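Beta-L-arabinobiosidase (Bacteroides thetaiotaomicron, PDB 5MQR) is a glycoside hydrolase of a gut bacterium, linked to the breakdown of plant pectin, probably acts on arabinofuranose-containing glycans and possibly also has exo-alpha-sialidase activity. Local coordinates at residues A[650-653]-A[654-658]; A[899-902]-A[903-906]. All coordinates share one frame; numbering follows the deposited sequence.

How the contacts relate
From the N terminus the chain first builds propeller blades of four-stranded antiparallel sheet and larger beta sheets, then passes into a helical region where both contacts lie. Contact 1 falls within helix 647-657 and its C-terminal end, just ahead of strand 660-662; it ties that helix end to helices 627-636 and 666-680. Contact 2 comes later, in the short helix 901-904 of the MGH1-like glycoside hydrolase region, beside helix 890-893. Each is one unbroken run of residues, so neither closes a long loop, and the two follow in series without nesting or crossing. The centres of contact 1 and contact 2 are about 43 Å apart, and the nearest atoms of contact 1 and contact 2 about 34 Å.

Contact 1 (A[650-653]-A[654-658]); sequences ASEW and MEENI
Trp653 and Asn657, four residues apart, meet through both backbone and ring. Among the polar contacts, a side-chain bond runs from Asn657 ND2 to Trp653 O, 3.0 Å long, in which the acceptor lies nearly in the plane of the amide and the N-H points at it within about 20° of straight. The carboxamide is folded back along the helix by a chi1 of -74°, which sets CG beside its own backbone N. Asn657 N adds a weak bond to the same carbonyl, while OD1 is taken by the backbone N of Asp724.

Apolar and pi contacts use the indole. Asn657 CB sits over the six-membered ring, 4.2 Å from its centroid and 10° off the normal, a CH-pi contact; ND2 lies 3.4 Å above the same ring system, offset toward its rim. The amide is tilted only modestly from the indole plane, although the two side chains cross at about a right angle. Met654, a selenomethionine, lays CG 3.8 Å from Trp653 CE3, and Ile658 CG2 reaches CZ3.

These residues form the last turns of helix 647-657, where Ile658 is the first to leave helical geometry. Regular i to i+4 bonds run as far as Glu656 N to Glu652 O, and Met654 O then receives both Asn657 N and Ile658 N as the helix ends. Around the turn, Tyr727 meets the Trp653 ring edge-to-face and Ile658 packs on Tyr673 and Trp676 of helix 666-680.

The charged contacts lie along another side. Glu652 and Glu656 run side by side, with OE2 of one 4.4 Å from OE2 of the other, and Lys614 forms a salt bridge to both, which probably offsets the repulsion between them.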
ATOM      1  N   ALA A 650       9.431  13.862 -24.068  1.00 26.74           N
ATOM      2  CA  ALA A 650       9.192  12.449 -23.877  1.00 25.84           C
ATOM      3  C   ALA A 650       8.770  12.093 -22.455  1.00 24.52           C
ATOM      4  O   ALA A 650       7.899  11.228 -22.288  1.00 23.74           O
ATOM      5  CB  ALA A 650      10.414  11.623 -24.312  1.00 26.02           C
ATOM      6  N   SER A 651       9.379  12.735 -21.452  1.00 24.03           N
ATOM      7  CA  SER A 651       9.063  12.436 -20.043  1.00 24.07           C
ATOM      8  C   SER A 651       7.639  12.844 -19.743  1.00 24.25           C
ATOM      9  O   SER A 651       6.912  12.126 -19.107  1.00 23.66           O
ATOM     10  CB  SER A 651      10.016  13.161 -19.077  1.00 23.85           C
ATOM     11  OG  SER A 651       9.827  12.713 -17.737  1.00 23.05           O
ATOM     12  N   GLU A 652       7.256  14.010 -20.217  1.00 26.46           N
ATOM     13  CA  GLU A 652       5.880  14.515 -20.050  1.00 28.37           C
ATOM     14  C   GLU A 652       4.869  13.591 -20.746  1.00 26.80           C
ATOM     15  O   GLU A 652       3.843  13.219 -20.149  1.00 26.11           O
ATOM     16  CB  GLU A 652       5.757  15.955 -20.562  1.00 31.07           C
ATOM     17  CG  GLU A 652       4.336  16.513 -20.572  1.00 35.00           C
ATOM     18  CD  GLU A 652       4.291  18.004 -20.939  1.00 39.72           C
ATOM     19  OE1 GLU A 652       4.936  18.415 -21.933  1.00 42.37           O
ATOM     20  OE2 GLU A 652       3.604  18.774 -20.218  1.00 43.79           O
ATOM     21  N   TRP A 653       5.166  13.220 -21.991  1.00 25.16           N
ATOM     22  CA  TRP A 653       4.350  12.258 -22.709  1.00 24.52           C
ATOM     23  C   TRP A 653       4.233  10.939 -21.932  1.00 23.39           C
ATOM     24  O   TRP A 653       3.138  10.392 -21.833  1.00 22.80           O
ATOM     25  CB  TRP A 653       4.894  12.029 -24.120  1.00 24.48           C
ATOM     26  CG  TRP A 653       4.103  11.024 -24.934  1.00 24.54           C
ATOM     27  CD1 TRP A 653       3.072  11.282 -25.801  1.00 25.32           C
ATOM     28  CD2 TRP A 653       4.281   9.609 -24.939  1.00 23.68           C
ATOM     29  NE1 TRP A 653       2.616  10.107 -26.355  1.00 25.25           N
ATOM     30  CE2 TRP A 653       3.334   9.067 -25.831  1.00 24.21           C
ATOM     31  CE3 TRP A 653       5.147   8.748 -24.272  1.00 23.25           C
ATOM     32  CZ2 TRP A 653       3.238   7.714 -26.075  1.00 24.08           C
ATOM     33  CZ3 TRP A 653       5.055   7.395 -24.523  1.00 23.57           C
ATOM     34  CH2 TRP A 653       4.105   6.892 -25.417  1.00 23.71           C
HETATM   35  N   MSE A 654       5.336  10.439 -21.381  1.00 23.27           N
HETATM   36  CA  MSE A 654       5.299   9.173 -20.619  1.00 23.86           C
HETATM   37  C   MSE A 654       4.401   9.314 -19.414  1.00 23.91           C
HETATM   38  O   MSE A 654       3.554   8.459 -19.160  1.00 22.99           O
HETATM   39  CB  MSE A 654       6.705   8.709 -20.199  1.00 24.40           C
HETATM   40  CG  MSE A 654       7.456   8.100 -21.382  1.00 25.76           C
HETATM   41 SE   MSE A 654       9.402   8.099 -21.086  1.00 28.52          SE
HETATM   42  CE  MSE A 654       9.426   6.578 -19.844  1.00 27.04           C
ATOM     43  N   GLU A 655       4.567  10.404 -18.669  1.00 24.56           N
ATOM     44  CA  GLU A 655       3.756  10.650 -17.490  1.00 26.42           C
ATOM     45  C   GLU A 655       2.239  10.624 -17.799  1.00 26.59           C
ATOM     46  O   GLU A 655       1.465  10.100 -17.014  1.00 26.87           O
ATOM     47  CB  GLU A 655       4.158  11.974 -16.828  1.00 27.65           C
ATOM     48  CG  GLU A 655       3.468  12.201 -15.498  1.00 29.76           C
ATOM     49  CD  GLU A 655       3.830  13.513 -14.790  1.00 31.16           C
ATOM     50  OE1 GLU A 655       4.414  14.454 -15.381  1.00 32.22           O
ATOM     51  OE2 GLU A 655       3.478  13.595 -13.607  1.00 33.72           O
ATOM     52  N   GLU A 656       1.839  11.164 -18.946  1.00 28.16           N
ATOM     53  CA  GLU A 656       0.432  11.140 -19.417  1.00 29.73           C
ATOM     54  C   GLU A 656      -0.041   9.766 -19.876  1.00 28.04           C
ATOM     55  O   GLU A 656      -1.213   9.473 -19.757  1.00 28.44           O
ATOM     56  CB  GLU A 656       0.218  12.099 -20.613  1.00 32.51           C
ATOM     57  CG  GLU A 656       0.039  13.555 -20.243  1.00 35.32           C
ATOM     58  CD  GLU A 656       0.316  14.557 -21.384  1.00 38.15           C
ATOM     59  OE1 GLU A 656       0.282  14.177 -22.588  1.00 39.72           O
ATOM     60  OE2 GLU A 656       0.587  15.752 -21.063  1.00 39.86           O
ATOM     61  N   ASN A 657       0.853   8.950 -20.430  1.00 26.37           N
ATOM     62  CA  ASN A 657       0.448   7.758 -21.164  1.00 25.58           C
ATOM     63  C   ASN A 657       0.802   6.415 -20.595  1.00 24.33           C
ATOM     64  O   ASN A 657       0.090   5.471 -20.873  1.00 23.65           O
ATOM     65  CB  ASN A 657       0.958   7.861 -22.586  1.00 26.19           C
ATOM     66  CG  ASN A 657       0.158   8.842 -23.378  1.00 27.73           C
ATOM     67  OD1 ASN A 657      -0.946   8.521 -23.810  1.00 28.21           O
ATOM     68  ND2 ASN A 657       0.663  10.071 -23.505  1.00 28.20           N
ATOM     69  N   ILE A 658       1.872   6.288 -19.815  1.00 23.44           N
ATOM     70  CA  ILE A 658       2.314   4.948 -19.472  1.00 22.65           C
ATOM     71  C   ILE A 658       1.797   4.400 -18.155  1.00 22.46           C
ATOM     72  O   ILE A 658       1.748   5.123 -17.158  1.00 22.12           O
ATOM     73  CB  ILE A 658       3.830   4.768 -19.606  1.00 22.70           C
ATOM     74  CG1 ILE A 658       4.647   5.571 -18.605  1.00 22.92           C
ATOM     75  CG2 ILE A 658       4.264   5.103 -21.026  1.00 23.24           C
ATOM     76  CD1 ILE A 658       6.024   4.972 -18.414  1.00 22.82           C
TER

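Contact 2 (A[899-902]-A[903-906])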
ATOM      1  N   THR A 899      -6.382 -28.792 -26.586  1.00 41.02           N
ATOM      2  CA  THR A 899      -5.740 -29.059 -25.292  1.00 43.19           C
ATOM      3  C   THR A 899      -5.147 -30.474 -25.195  1.00 45.28           C
ATOM      4  O   THR A 899      -4.553 -30.821 -24.178  1.00 46.25           O
ATOM      5  CB  THR A 899      -6.725 -28.841 -24.108  1.00 43.39           C
ATOM      6  OG1 THR A 899      -7.824 -29.741 -24.230  1.00 44.48           O
ATOM      7  CG2 THR A 899      -7.258 -27.404 -24.082  1.00 42.72           C
ATOM      8  N   THR A 900      -5.283 -31.288 -26.236  1.00 47.38           N
ATOM      9  CA  THR A 900      -4.748 -32.650 -26.195  1.00 50.00           C
ATOM     10  C   THR A 900      -3.220 -32.664 -25.899  1.00 50.12           C
ATOM     11  O   THR A 900      -2.478 -31.755 -26.311  1.00 48.58           O
ATOM     12  CB  THR A 900      -5.060 -33.420 -27.498  1.00 51.78           C
ATOM     13  OG1 THR A 900      -4.328 -32.843 -28.582  1.00 52.39           O
ATOM     14  CG2 THR A 900      -6.595 -33.401 -27.821  1.00 52.46           C
ATOM     15  N   LYS A 901      -2.786 -33.694 -25.170  1.00 51.13           N
ATOM     16  CA  LYS A 901      -1.400 -33.824 -24.693  1.00 51.52           C
ATOM     17  C   LYS A 901      -0.345 -33.840 -25.782  1.00 48.83           C
ATOM     18  O   LYS A 901       0.779 -33.413 -25.548  1.00 47.06           O
ATOM     19  CB  LYS A 901      -1.225 -35.099 -23.844  1.00 55.44           C
ATOM     20  CG  LYS A 901      -1.652 -34.923 -22.395  1.00 59.66           C
ATOM     21  CD  LYS A 901      -0.610 -34.145 -21.592  1.00 62.27           C
ATOM     22  CE  LYS A 901      -1.174 -33.551 -20.299  1.00 65.15           C
ATOM     23  NZ  LYS A 901      -1.666 -34.625 -19.388  1.00 69.02           N
ATOM     24  N   LYS A 902      -0.693 -34.344 -26.962  1.00 47.42           N
ATOM     25  CA  LYS A 902       0.301 -34.514 -28.010  1.00 46.66           C
ATOM     26  C   LYS A 902       0.966 -33.223 -28.493  1.00 43.45           C
ATOM     27  O   LYS A 902       2.120 -33.272 -28.842  1.00 42.19           O
ATOM     28  CB  LYS A 902      -0.232 -35.319 -29.202  1.00 48.40           C
ATOM     29  CG  LYS A 902      -1.336 -34.658 -30.010  1.00 49.46           C
ATOM     30  CD  LYS A 902      -1.430 -35.329 -31.371  1.00 50.59           C
ATOM     31  CE  LYS A 902      -2.679 -34.925 -32.133  1.00 51.29           C
ATOM     32  NZ  LYS A 902      -2.379 -34.922 -33.590  1.00 51.81           N
ATOM     33  N   TYR A 903       0.267 -32.085 -28.479  1.00 41.72           N
ATOM     34  CA  TYR A 903       0.878 -30.814 -28.925  1.00 39.41           C
ATOM     35  C   TYR A 903       1.873 -30.235 -27.911  1.00 38.44           C
ATOM     36  O   TYR A 903       2.792 -29.544 -28.326  1.00 36.31           O
ATOM     37  CB  TYR A 903      -0.172 -29.774 -29.308  1.00 37.94           C
ATOM     38  CG  TYR A 903      -1.109 -30.219 -30.399  1.00 38.13           C
ATOM     39  CD1 TYR A 903      -0.635 -30.543 -31.665  1.00 37.89           C
ATOM     40  CD2 TYR A 903      -2.489 -30.308 -30.173  1.00 38.41           C
ATOM     41  CE1 TYR A 903      -1.500 -30.949 -32.667  1.00 38.30           C
ATOM     42  CE2 TYR A 903      -3.356 -30.717 -31.169  1.00 38.64           C
ATOM     43  CZ  TYR A 903      -2.860 -31.035 -32.416  1.00 38.90           C
ATOM     44  OH  TYR A 903      -3.732 -31.462 -33.408  1.00 39.49           O
ATOM     45  N   GLU A 904       1.690 -30.533 -26.616  1.00 39.95           N
ATOM     46  CA  GLU A 904       2.581 -30.056 -25.510  1.00 41.46           C
ATOM     47  C   GLU A 904       4.056 -30.225 -25.818  1.00 39.23           C
ATOM     48  O   GLU A 904       4.864 -29.338 -25.569  1.00 37.84           O
ATOM     49  CB  GLU A 904       2.361 -30.819 -24.184  1.00 44.74           C
ATOM     50  CG  GLU A 904       1.125 -30.451 -23.373  1.00 48.37           C
ATOM     51  CD  GLU A 904       1.196 -30.861 -21.880  1.00 51.00           C
ATOM     52  OE1 GLU A 904       2.307 -30.966 -21.293  1.00 51.31           O
ATOM     53  OE2 GLU A 904       0.104 -31.047 -21.274  1.00 53.57           O
ATOM     54  N   VAL A 905       4.396 -31.394 -26.330  1.00 38.13           N
ATOM     55  CA  VAL A 905       5.784 -31.777 -26.501  1.00 37.28           C
ATOM     56  C   VAL A 905       6.581 -30.752 -27.339  1.00 35.06           C
ATOM     57  O   VAL A 905       7.763 -30.598 -27.108  1.00 34.15           O
ATOM     58  CB  VAL A 905       5.876 -33.207 -27.066  1.00 39.11           C
ATOM     59  CG1 VAL A 905       5.486 -33.221 -28.525  1.00 39.95           C
ATOM     60  CG2 VAL A 905       7.268 -33.784 -26.892  1.00 40.13           C
ATOM     61  N   ALA A 906       5.938 -30.025 -28.259  1.00 33.22           N
ATOM     62  CA  ALA A 906       6.589 -28.915 -28.988  1.00 32.38           C
ATOM     63  C   ALA A 906       7.301 -27.893 -28.091  1.00 30.84           C
ATOM     64  O   ALA A 906       8.367 -27.378 -28.420  1.00 28.89           O
ATOM     65  CB  ALA A 906       5.579 -28.198 -29.885  1.00 32.54           C
TER
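Tyr903 lies beside Lys902 and reaches back to Thr900, three residues earlier, just ahead of the short helix. Tyr903 CB is 3.7 Å from Lys902 C, and a chi1 of -58°, with CG beside the backbone N, carries the ring back along the preceding residues. On one flank, CD2 and CE2 are each 3.5 Å from Thr900 OG1, a hydroxyl buried here without a polar partner. Farther out, CZ comes within 3.9 Å of Lys902 CE, and at the tip OH is 3.7 Å from Lys902 NZ; the lysine chain runs alongside the ring, with CG over one face. Replacing Tyr903 with an alanine would probably open a gap between Lys902 and the surrounding aromatic residues and strip Thr900 of its cover.

Glu904 N gives a weak 3.2 Å bond to Lys901 O, closing this loosely bonded turn. Alongside, Lys901 CE lies nearest Glu904 OE2, at 3.0 Å, while Lys901 NZ stays 4.4 Å from that oxygen, beyond a salt bridge.

Beyond the turn, Tyr903 meets Trp865 of strand 865-866 edge-to-face, packs against Phe872 of strand 871-872, and touches Trp892 of helix 890-893.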